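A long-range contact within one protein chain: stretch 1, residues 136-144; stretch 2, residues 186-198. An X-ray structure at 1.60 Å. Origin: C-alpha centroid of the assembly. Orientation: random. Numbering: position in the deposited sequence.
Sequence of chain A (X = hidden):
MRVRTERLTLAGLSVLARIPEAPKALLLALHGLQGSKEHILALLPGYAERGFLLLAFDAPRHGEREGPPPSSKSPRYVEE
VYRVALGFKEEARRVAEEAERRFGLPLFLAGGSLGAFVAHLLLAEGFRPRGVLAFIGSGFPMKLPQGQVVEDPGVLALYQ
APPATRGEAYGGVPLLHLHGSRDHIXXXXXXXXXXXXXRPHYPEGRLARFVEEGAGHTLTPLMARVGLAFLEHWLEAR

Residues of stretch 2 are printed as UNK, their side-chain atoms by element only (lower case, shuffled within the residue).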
# COMPACT_ATOMS: atom_id res chain seq x y z
N ILE A 136 -11.94 2.97 1.19
CA ILE A 136 -12.67 3.77 2.19
C ILE A 136 -13.92 3.10 2.78
O ILE A 136 -14.99 3.69 2.90
CB ILE A 136 -12.99 5.22 1.60
CG1 ILE A 136 -14.04 5.16 0.46
CG2 ILE A 136 -11.63 5.85 1.13
CD1 ILE A 136 -14.30 6.68 -0.05
N GLY A 137 -13.73 1.86 3.20
CA GLY A 137 -14.85 1.08 3.67
C GLY A 137 -14.54 0.07 4.74
O GLY A 137 -13.48 0.10 5.37
N SER A 138 -15.48 -0.86 4.90
CA SER A 138 -15.42 -1.82 5.98
C SER A 138 -16.29 -3.03 5.69
O SER A 138 -17.21 -2.96 4.83
CB SER A 138 -15.93 -1.10 7.23
OG SER A 138 -16.16 -2.00 8.32
N GLY A 139 -15.96 -4.13 6.37
CA GLY A 139 -16.69 -5.40 6.28
C GLY A 139 -17.80 -5.54 7.33
O GLY A 139 -18.42 -6.60 7.41
N PHE A 140 -18.00 -4.51 8.12
CA PHE A 140 -19.06 -4.45 9.07
C PHE A 140 -19.95 -3.30 8.68
O PHE A 140 -19.49 -2.28 8.18
CB PHE A 140 -18.56 -4.14 10.49
CG PHE A 140 -17.82 -5.28 11.12
CD1 PHE A 140 -16.45 -5.52 10.87
CD2 PHE A 140 -18.50 -6.16 11.95
CE1 PHE A 140 -15.81 -6.65 11.46
CE2 PHE A 140 -17.88 -7.26 12.53
CZ PHE A 140 -16.54 -7.52 12.30
N PRO A 141 -21.27 -3.44 8.95
CA PRO A 141 -22.20 -2.35 8.64
C PRO A 141 -21.97 -1.24 9.66
O PRO A 141 -21.36 -1.47 10.70
CB PRO A 141 -23.59 -2.97 8.80
CG PRO A 141 -23.36 -4.00 9.89
CD PRO A 141 -21.96 -4.61 9.53
N MSE A 142 -22.35 -0.05 9.27
CA MSE A 142 -22.13 1.08 10.15
C MSE A 142 -22.72 0.91 11.52
O MSE A 142 -23.69 0.22 11.76
CB MSE A 142 -22.68 2.37 9.51
CG MSE A 142 -24.23 2.40 9.45
SE MSE A 142 -24.87 4.03 8.61
CE MSE A 142 -25.01 3.41 6.86
N LYS A 143 -22.10 1.60 12.46
CA LYS A 143 -22.65 1.59 13.80
C LYS A 143 -24.07 2.14 13.69
O LYS A 143 -24.28 3.16 13.07
CB LYS A 143 -21.75 2.48 14.66
CG LYS A 143 -20.30 2.25 14.21
CD LYS A 143 -19.22 2.59 15.23
CE LYS A 143 -17.91 3.05 14.49
NZ LYS A 143 -18.13 4.31 13.78
N LEU A 144 -25.03 1.49 14.37
CA LEU A 144 -26.43 1.88 14.28
C LEU A 144 -26.72 3.14 15.07
O LEU A 144 -26.66 3.12 16.29
CB LEU A 144 -27.32 0.73 14.79
CG LEU A 144 -28.73 0.86 14.24
CD1 LEU A 144 -28.77 0.52 12.79
CD2 LEU A 144 -29.67 -0.11 15.04
N UNK A 186 -16.33 6.44 7.74
CA UNK A 186 -15.93 5.08 8.08
C UNK A 186 -14.64 5.23 8.87
O UNK A 186 -13.55 5.37 8.30
c UNK A 186 -17.01 4.13 6.06
c UNK A 186 -15.69 4.21 6.89
c UNK A 186 -15.24 2.79 7.36
N UNK A 187 -14.74 5.25 10.22
CA UNK A 187 -13.53 5.43 11.06
C UNK A 187 -12.50 4.38 10.74
O UNK A 187 -12.83 3.22 10.48
c UNK A 187 -15.96 5.11 11.07
c UNK A 187 -14.06 5.19 12.49
c UNK A 187 -15.52 5.72 12.38
N UNK A 188 -11.23 4.79 10.76
CA UNK A 188 -10.13 3.85 10.57
C UNK A 188 -10.27 2.59 11.40
O UNK A 188 -9.99 1.46 10.92
c UNK A 188 -7.53 3.67 10.67
c UNK A 188 -8.79 4.54 10.87
c UNK A 188 -6.29 4.36 11.25
c UNK A 188 -7.35 3.48 9.18
N UNK A 189 -10.80 2.73 12.62
CA UNK A 189 -10.92 1.56 13.46
C UNK A 189 -11.88 0.49 12.91
O UNK A 189 -11.68 -0.68 13.21
c UNK A 189 -11.37 2.00 14.88
N UNK A 190 -12.88 0.90 12.13
CA UNK A 190 -13.83 -0.09 11.53
C UNK A 190 -13.07 -0.93 10.48
O UNK A 190 -13.34 -2.13 10.28
n UNK A 190 -19.42 -1.33 12.88
c UNK A 190 -15.86 1.37 11.91
c UNK A 190 -18.30 -0.86 13.38
n UNK A 190 -17.56 -0.09 12.61
c UNK A 190 -16.31 0.47 12.99
c UNK A 190 -15.03 0.60 10.85
n UNK A 190 -17.96 -1.10 14.64
N UNK A 191 -12.19 -0.29 9.71
CA UNK A 191 -11.40 -1.02 8.74
C UNK A 191 -10.45 -1.95 9.48
O UNK A 191 -10.29 -3.08 9.14
c UNK A 191 -10.62 -0.04 7.87
se UNK A 191 -8.00 -1.35 7.43
c UNK A 191 -7.34 0.27 6.93
c UNK A 191 -9.74 -0.77 6.79
N UNK A 192 -9.87 -1.47 10.59
CA UNK A 192 -8.93 -2.36 11.31
C UNK A 192 -9.71 -3.60 11.93
O UNK A 192 -9.18 -4.73 11.92
c UNK A 192 -8.25 -1.50 12.41
c UNK A 192 -6.64 0.56 12.77
o UNK A 192 -5.44 0.91 12.66
c UNK A 192 -7.20 -0.56 11.79
o UNK A 192 -7.38 1.13 13.64
N UNK A 193 -10.92 -3.33 12.40
CA UNK A 193 -11.78 -4.37 13.00
C UNK A 193 -12.11 -5.38 11.90
O UNK A 193 -12.19 -6.60 12.14
c UNK A 193 -14.07 -4.68 14.15
c UNK A 193 -13.05 -3.76 13.51
c UNK A 193 -15.27 -3.81 14.36
n UNK A 193 -16.59 -5.16 15.81
c UNK A 193 -16.54 -4.54 14.46
N UNK A 194 -12.28 -4.86 10.67
CA UNK A 194 -12.54 -5.82 9.58
C UNK A 194 -11.36 -6.79 9.37
O UNK A 194 -11.49 -8.03 9.27
c UNK A 194 -12.98 -5.91 7.04
o UNK A 194 -13.96 -4.25 8.43
c UNK A 194 -12.78 -5.01 8.27
N UNK A 195 -10.16 -6.22 9.27
CA UNK A 195 -9.00 -7.03 9.03
C UNK A 195 -8.70 -7.97 10.19
O UNK A 195 -8.28 -9.03 9.96
c UNK A 195 -8.57 -5.55 6.38
c UNK A 195 -7.47 -5.97 7.23
c UNK A 195 -6.41 -4.95 7.19
c UNK A 195 -7.79 -6.14 8.74
N UNK A 196 -8.93 -7.53 11.41
CA UNK A 196 -8.65 -8.38 12.54
C UNK A 196 -9.65 -9.55 12.58
O UNK A 196 -9.26 -10.68 12.93
o UNK A 196 -7.07 -10.61 14.92
c UNK A 196 -7.07 -9.34 14.83
c UNK A 196 -8.39 -8.52 15.05
o UNK A 196 -6.03 -8.71 14.53
c UNK A 196 -8.73 -7.57 13.84
N UNK A 197 -10.89 -9.32 12.13
CA UNK A 197 -11.86 -10.40 12.13
C UNK A 197 -11.49 -11.41 11.08
O UNK A 197 -11.71 -12.64 11.22
c UNK A 197 -13.30 -9.88 11.89
N UNK A 198 -10.92 -10.94 9.96
CA UNK A 198 -10.59 -11.83 8.86
C UNK A 198 -9.21 -12.49 9.01
O UNK A 198 -9.03 -13.57 8.42
c UNK A 198 -10.55 -11.03 7.54
c UNK A 198 -11.86 -9.65 5.88
c UNK A 198 -12.82 -11.75 6.66
c UNK A 198 -11.96 -10.59 7.08
O HOH W 1 -18.06 -0.54 9.86

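Position 186 carries three carbons, one bearing the other two, and its CA-to-CB bond points toward stretch 1. Three carbons branching at CB make this Val186; Val186 CG1 lies 3.8 Å from Gly137 O and 4.0 Å from Ser138 CB. At 187 three carbons close a ring onto the backbone N, so this is Pro187, the N-cap of the helix that follows; its CG lies 3.3 Å from Lys143 NZ.

Position 188 has four carbons forked at the second and turns away from stretch 1: Leu188. Position 189, a single carbon without contact, is Ala189.

At 190 three carbons lead to a nitrogen, then to a carbon carrying two more nitrogens, a guanidinium and hence Arg190. Its NH1 donates to Pro141 O at 2.9 Å, the acceptor lying near the guanidinium plane, while Lys143 CG covers one face. Its NE donates to the O of water 1 at 2.8 Å, and that water O donates to Phe140 O at 2.8 Å.

Position 191 is an unbranched chain of two carbons, selenium and a carbon, selenomethionine Met191; its CB lies 3.8 Å from Gly137 O, but the end leads away. Position 192 has three carbons, the last with two oxygens, and is out of reach: Glu192.

Position 193 runs four carbons to a terminal nitrogen, Lys193. Its CE sits 3.4 Å from the centroid of the Phe140 ring, almost on the normal, and NZ lies 4.3 Å from that centroid, adding a cation-pi interaction over the same face.

At 194 one carbon carries an oxygen and a carbon, making it Thr194. Gly139 N donates to its OG1 at 2.9 Å, and OG1 in turn donates to Arg190 O at 2.9 Å. An ideal CB on Gly139 would come within 2.9 Å of Thr194 CG2, a clash, so the glycine lets the backbone come this close.

Position 195, four carbons forked at the second, is Leu195; 196, three carbons ending in two oxygens, is Glu196. At 197 the side chain is CB alone, its CA-to-CB bond pointing toward stretch 1 and CB 4.0 Å from Phe140 CZ: Ala197. Position 198, four carbons forked at the second, is Leu198.

The contact works by letting a helix serve an irregular loop. Positions 190, 193, 194 and 197 follow helical spacing and gather around Phe140, while Thr194 accepts from Gly139 N and Arg190 donates to Pro141 O. The design rule is polar side chains for loop backbone, with a ring packed beside them.

Stretch 2, residues 186-198: VPLARMEKTLEAL
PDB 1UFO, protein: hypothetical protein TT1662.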